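Local coordinates for PP1b (Porcine reproductive and respiratory syndrome virus, PDB 6JDR), which probably unwinds RNA and DNA duplexes with 5' to 3' polarity at the cost of ATP hydrolysis, as the zinc-binding helicase part of the viral replicase polyprotein, at residues T173-T176 with M177-M180; P373-Q376 with L377-V380. The protein carries 1 engineered substitution. All coordinates share one frame; numbering follows the deposited sequence.

Contact 1 of 2, residues T173-T176 with M177-M180; sequences THQT and MLDM
This is a local contact in the first turns of helix 174-184, which follows strand 168-171 of the parallel sheet in the superfamily 1 helicase core. Four backbone bonds step along it: Thr173 O takes Met177 N, His174 O takes Leu178 N, Gln175 O takes Asp179 N at 2.8 Å, and Thr176 O takes Met180 N. At the start of the helix Thr173 is the N-cap. Its OG1 receives Thr176 N at 3.1 Å in a nearly straight bond (172°), and Thr176 OG1 answers by accepting Thr173 N at 2.9 Å. Thr176 OG1 can turn back to that amide because it sits between its own backbone N and carbonyl carbon, and it is also hydrogen-bonded to Thr171 OG1 of the preceding strand.

From within this first turn, Gln175 reaches Asp179 four residues ahead. Gln175 leaves with CG anti to its N and then bends at chi2 (57°), which swings the amide along the helix until NE2 donates to Asp179 OD1 at 3.0 Å. The carboxylate oxygen lies in the plane of the amide, whereas the donor stands above the carboxylate plane; the two planes are 56° apart. Elsewhere the side chains lead away from this pair: the extended Met177 reaches Thr171 and Val209, Met180 touches Ile169, and His174 ND1 bonds to Thr195 OG1. Asp179 has its side chain about 5 Å from a bound zinc ion; separately, that of Thr176 is about 4 Å from those of Asp225 and Glu226, which bind a zinc absent from this chain in another structure of the protein. The reciprocal threonine bonds make a capping box, here opening the helix of the beta-alpha-beta unit formed with strands 168-171 and 208-211.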
ATOM      1  N   THR A 173       4.196  11.840  10.265  1.00 38.70           N
ATOM      2  CA  THR A 173       4.193  13.133  10.958  1.00 38.64           C
ATOM      3  C   THR A 173       2.821  13.777  10.999  1.00 39.82           C
ATOM      4  O   THR A 173       1.896  13.341  10.318  1.00 39.98           O
ATOM      5  CB  THR A 173       5.166  14.132  10.310  1.00 38.31           C
ATOM      6  OG1 THR A 173       4.628  14.597   9.065  1.00 38.67           O
ATOM      7  CG2 THR A 173       6.537  13.482  10.082  1.00 38.23           C
ATOM      8  N   HIS A 174       2.706  14.824  11.811  1.00 41.28           N
ATOM      9  CA  HIS A 174       1.475  15.616  11.900  1.00 42.11           C
ATOM     10  C   HIS A 174       1.097  16.184  10.538  1.00 42.31           C
ATOM     11  O   HIS A 174      -0.073  16.189  10.166  1.00 42.87           O
ATOM     12  CB  HIS A 174       1.647  16.762  12.899  1.00 41.63           C
ATOM     13  CG  HIS A 174       1.722  16.314  14.324  1.00 41.99           C
ATOM     14  ND1 HIS A 174       1.679  17.195  15.382  1.00 42.93           N
ATOM     15  CD2 HIS A 174       1.822  15.079  14.869  1.00 43.04           C
ATOM     16  CE1 HIS A 174       1.766  16.523  16.516  1.00 43.46           C
ATOM     17  NE2 HIS A 174       1.853  15.237  16.233  1.00 43.26           N
ATOM     18  N   GLN A 175       2.099  16.659   9.806  1.00 42.46           N
ATOM     19  CA  GLN A 175       1.879  17.298   8.524  1.00 43.80           C
ATOM     20  C   GLN A 175       1.412  16.303   7.474  1.00 43.93           C
ATOM     21  O   GLN A 175       0.468  16.583   6.735  1.00 45.24           O
ATOM     22  CB  GLN A 175       3.153  18.001   8.047  1.00 45.11           C
ATOM     23  CG  GLN A 175       2.955  18.864   6.807  1.00 47.03           C
ATOM     24  CD  GLN A 175       1.882  19.921   7.001  1.00 48.82           C
ATOM     25  OE1 GLN A 175       1.878  20.642   8.002  1.00 50.04           O
ATOM     26  NE2 GLN A 175       0.965  20.018   6.047  1.00 50.13           N
ATOM     27  N   THR A 176       2.070  15.146   7.405  1.00 43.64           N
ATOM     28  CA  THR A 176       1.680  14.102   6.455  1.00 42.37           C
ATOM     29  C   THR A 176       0.282  13.596   6.801  1.00 42.44           C
ATOM     30  O   THR A 176      -0.531  13.361   5.919  1.00 43.51           O
ATOM     31  CB  THR A 176       2.692  12.933   6.404  1.00 41.98           C
ATOM     32  OG1 THR A 176       2.853  12.353   7.705  1.00 40.82           O
ATOM     33  CG2 THR A 176       4.049  13.417   5.892  1.00 41.43           C
ATOM     34  N   MET A 177       0.001  13.461   8.093  1.00 43.51           N
ATOM     35  CA  MET A 177      -1.351  13.162   8.559  1.00 47.05           C
ATOM     36  C   MET A 177      -2.367  14.188   8.052  1.00 49.51           C
ATOM     37  O   MET A 177      -3.453  13.811   7.612  1.00 50.00           O
ATOM     38  CB  MET A 177      -1.395  13.105  10.091  1.00 47.12           C
ATOM     39  CG  MET A 177      -2.754  12.742  10.663  1.00 48.01           C
ATOM     40  SD  MET A 177      -2.730  12.629  12.458  1.00 49.30           S
ATOM     41  CE  MET A 177      -4.442  12.229  12.794  1.00 49.07           C
ATOM     42  N   LEU A 178      -2.014  15.472   8.122  1.00 51.20           N
ATOM     43  CA  LEU A 178      -2.893  16.547   7.650  1.00 53.13           C
ATOM     44  C   LEU A 178      -3.059  16.512   6.132  1.00 54.28           C
ATOM     45  O   LEU A 178      -4.167  16.682   5.619  1.00 54.96           O
ATOM     46  CB  LEU A 178      -2.361  17.918   8.088  1.00 53.09           C
ATOM     47  CG  LEU A 178      -3.212  19.156   7.758  1.00 53.23           C
ATOM     48  CD1 LEU A 178      -4.628  19.030   8.306  1.00 53.44           C
ATOM     49  CD2 LEU A 178      -2.543  20.412   8.301  1.00 53.33           C
ATOM     50  N   ASP A 179      -1.956  16.295   5.422  1.00 55.04           N
ATOM     51  CA  ASP A 179      -1.990  16.162   3.968  1.00 55.96           C
ATOM     52  C   ASP A 179      -2.930  15.032   3.555  1.00 57.38           C
ATOM     53  O   ASP A 179      -3.758  15.200   2.660  1.00 56.65           O
ATOM     54  CB  ASP A 179      -0.585  15.890   3.416  1.00 55.97           C
ATOM     55  CG  ASP A 179       0.359  17.072   3.584  1.00 56.33           C
ATOM     56  OD1 ASP A 179      -0.112  18.201   3.850  1.00 55.85           O
ATOM     57  OD2 ASP A 179       1.583  16.865   3.443  1.00 56.83           O
ATOM     58  N   MET A 180      -2.803  13.888   4.225  1.00 58.64           N
ATOM     59  CA  MET A 180      -3.617  12.716   3.918  1.00 59.66           C
ATOM     60  C   MET A 180      -5.094  12.979   4.194  1.00 58.25           C
ATOM     61  O   MET A 180      -5.949  12.613   3.390  1.00 57.96           O
ATOM     62  CB  MET A 180      -3.140  11.508   4.734  1.00 61.05           C
ATOM     63  CG  MET A 180      -3.774  10.176   4.349  1.00 63.26           C
ATOM     64  SD  MET A 180      -3.137   9.486   2.806  1.00 66.12           S
ATOM     65  CE  MET A 180      -4.343  10.069   1.619  1.00 67.17           C
TER

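Contact 2 of 2, residues P373-Q376 with L377-V380; sequences PHRQ and LQSV. Engineered in segment 377-380: Val380 (natural residue Met).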
ATOM      1  N   PRO A 373     -19.180 -10.650 -33.568  1.00 61.28           N
ATOM      2  CA  PRO A 373     -20.338 -11.543 -33.643  1.00 60.99           C
ATOM      3  C   PRO A 373     -20.053 -12.971 -33.193  1.00 61.16           C
ATOM      4  O   PRO A 373     -20.982 -13.679 -32.813  1.00 62.56           O
ATOM      5  CB  PRO A 373     -20.698 -11.522 -35.131  1.00 61.91           C
ATOM      6  CG  PRO A 373     -19.414 -11.215 -35.817  1.00 61.77           C
ATOM      7  CD  PRO A 373     -18.708 -10.256 -34.908  1.00 61.26           C
ATOM      8  N   HIS A 374     -18.789 -13.387 -33.243  1.00 62.16           N
ATOM      9  CA  HIS A 374     -18.392 -14.729 -32.810  1.00 62.90           C
ATOM     10  C   HIS A 374     -17.998 -14.785 -31.328  1.00 64.77           C
ATOM     11  O   HIS A 374     -17.678 -15.864 -30.817  1.00 64.54           O
ATOM     12  CB  HIS A 374     -17.224 -15.240 -33.660  1.00 62.09           C
ATOM     13  CG  HIS A 374     -17.481 -15.195 -35.133  1.00 62.64           C
ATOM     14  ND1 HIS A 374     -18.219 -16.157 -35.788  1.00 63.05           N
ATOM     15  CD2 HIS A 374     -17.094 -14.308 -36.081  1.00 61.01           C
ATOM     16  CE1 HIS A 374     -18.279 -15.862 -37.074  1.00 64.07           C
ATOM     17  NE2 HIS A 374     -17.604 -14.746 -37.277  1.00 62.72           N
ATOM     18  N   ARG A 375     -18.012 -13.634 -30.652  1.00 65.23           N
ATOM     19  CA  ARG A 375     -17.607 -13.536 -29.246  1.00 68.01           C
ATOM     20  C   ARG A 375     -16.234 -14.165 -29.012  1.00 64.76           C
ATOM     21  O   ARG A 375     -16.069 -15.017 -28.135  1.00 64.52           O
ATOM     22  CB  ARG A 375     -18.663 -14.172 -28.329  1.00 72.79           C
ATOM     23  CG  ARG A 375     -20.026 -13.492 -28.366  1.00 77.34           C
ATOM     24  CD  ARG A 375     -19.931 -12.026 -27.962  1.00 82.32           C
ATOM     25  NE  ARG A 375     -21.193 -11.495 -27.444  1.00 88.36           N
ATOM     26  CZ  ARG A 375     -21.361 -10.259 -26.970  1.00 91.77           C
ATOM     27  NH1 ARG A 375     -20.347  -9.395 -26.944  1.00 92.38           N
ATOM     28  NH2 ARG A 375     -22.553  -9.880 -26.519  1.00 92.78           N
ATOM     29  N   GLN A 376     -15.257 -13.741 -29.809  1.00 61.00           N
ATOM     30  CA  GLN A 376     -13.898 -14.283 -29.745  1.00 58.88           C
ATOM     31  C   GLN A 376     -12.909 -13.389 -28.992  1.00 56.95           C
ATOM     32  O   GLN A 376     -11.792 -13.815 -28.693  1.00 54.65           O
ATOM     33  CB  GLN A 376     -13.376 -14.571 -31.158  1.00 59.28           C
ATOM     34  CG  GLN A 376     -13.017 -13.347 -31.989  1.00 59.65           C
ATOM     35  CD  GLN A 376     -12.813 -13.685 -33.454  1.00 59.41           C
ATOM     36  OE1 GLN A 376     -11.806 -14.289 -33.829  1.00 59.55           O
ATOM     37  NE2 GLN A 376     -13.768 -13.293 -34.290  1.00 57.62           N
ATOM     38  N   LEU A 377     -13.311 -12.155 -28.695  1.00 56.78           N
ATOM     39  CA  LEU A 377     -12.471 -11.234 -27.931  1.00 57.12           C
ATOM     40  C   LEU A 377     -12.440 -11.605 -26.441  1.00 58.94           C
ATOM     41  O   LEU A 377     -11.412 -11.444 -25.782  1.00 58.42           O
ATOM     42  CB  LEU A 377     -12.958  -9.794 -28.110  1.00 55.73           C
ATOM     43  CG  LEU A 377     -12.135  -8.705 -27.414  1.00 56.01           C
ATOM     44  CD1 LEU A 377     -10.670  -8.769 -27.823  1.00 55.43           C
ATOM     45  CD2 LEU A 377     -12.712  -7.329 -27.713  1.00 55.76           C
ATOM     46  N   GLN A 378     -13.570 -12.097 -25.932  1.00 61.35           N
ATOM     47  CA  GLN A 378     -13.679 -12.612 -24.559  1.00 64.87           C
ATOM     48  C   GLN A 378     -12.611 -13.648 -24.227  1.00 65.46           C
ATOM     49  O   GLN A 378     -12.012 -13.601 -23.156  1.00 68.24           O
ATOM     50  CB  GLN A 378     -15.052 -13.257 -24.339  1.00 66.66           C
ATOM     51  CG  GLN A 378     -16.204 -12.269 -24.259  1.00 68.83           C
ATOM     52  CD  GLN A 378     -17.562 -12.937 -24.375  1.00 71.52           C
ATOM     53  OE1 GLN A 378     -17.691 -14.152 -24.202  1.00 70.00           O
ATOM     54  NE2 GLN A 378     -18.587 -12.141 -24.669  1.00 74.36           N
ATOM     55  N   SER A 379     -12.376 -14.578 -25.152  1.00 65.31           N
ATOM     56  CA  SER A 379     -11.425 -15.671 -24.934  1.00 67.36           C
ATOM     57  C   SER A 379      -9.955 -15.233 -24.972  1.00 67.02           C
ATOM     58  O   SER A 379      -9.057 -16.058 -24.791  1.00 66.41           O
ATOM     59  CB  SER A 379     -11.653 -16.778 -25.969  1.00 68.03           C
ATOM     60  OG  SER A 379     -11.415 -16.307 -27.284  1.00 69.03           O
ATOM     61  N   VAL A 380      -9.716 -13.948 -25.226  1.00 66.44           N
ATOM     62  CA  VAL A 380      -8.369 -13.384 -25.231  1.00 66.39           C
ATOM     63  C   VAL A 380      -8.225 -12.209 -24.252  1.00 65.25           C
ATOM     64  O   VAL A 380      -7.148 -11.996 -23.690  1.00 62.33           O
ATOM     65  CB  VAL A 380      -7.988 -12.919 -26.651  1.00 69.11           C
ATOM     66  CG1 VAL A 380      -6.510 -12.588 -26.737  1.00 70.28           C
ATOM     67  CG2 VAL A 380      -8.329 -13.999 -27.671  1.00 71.11           C
TER
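Gln378 lays its amide nitrogen over one face of the Arg375 guanidinium, crossing the arginine chain at a slant. The closest approach is to the aliphatic part, Gln378 NE2 to Arg375 CD at 3.6 Å; Arg375 NE is 3.9 Å from the same nitrogen and CZ 4.1 Å. With the amide and guanidinium planes 36° apart, it is this one nitrogen that touches the arginine, in a van der Waals contact and not a parallel stack. Arg375 is bent at chi2 (-59°), which folds its chain beside Gln378 NE2 so that CB, CG and CD all come within 4.2 Å of that nitrogen.

The polar link between the segments is made by a serine: Ser379 OG donates to Gln376 O at 2.9 Å. Its hydroxyl lies between its own N and carbonyl carbon (chi1 63°), which turns it back to the earlier peptide, and it meets the oxygen from above the carbonyl plane. On the same carbonyl oxygen, the engineered Val380 rests CG2 at 3.6 Å from Gln376 O.

The side-chain amide of Gln376 is bonded at both ends, OE1 by Ser351 N and NE2 by Thr348 O, which satisfies a buried polar group and should fix its rotation. Asp372 adds two bonds, OD1 taking Gln376 N and OD2 taking Leu377 N, while Tyr306 of strand 303-307 is touched by both Arg375 and Leu377. Leu377 O accepts Val380 N at 3.1 Å, closing a type I beta turn over 377-380 in the loop that follows strand 367-371 of the five-stranded parallel sheet.

The two contacts are local ones attached to different parallel sheets of the helicase: contact 1 begins a helix beside the seven-stranded sheet, and contact 2 lies in the loop after strand 367-371 of the five-stranded sheet. Their centres are 48 Å apart and their nearest atoms about 34 Å, so they do not touch, and they lie on opposite sides of the chain's centre. Contact 1 is the one close to a site: its Met180 side chain lies near, without touching, the probable Walker A P-loop. Contact 2 is away from the metal-binding sites; its Ser379 side chain is about 5 Å from a sulfate ion that probably came from the crystallisation liquor.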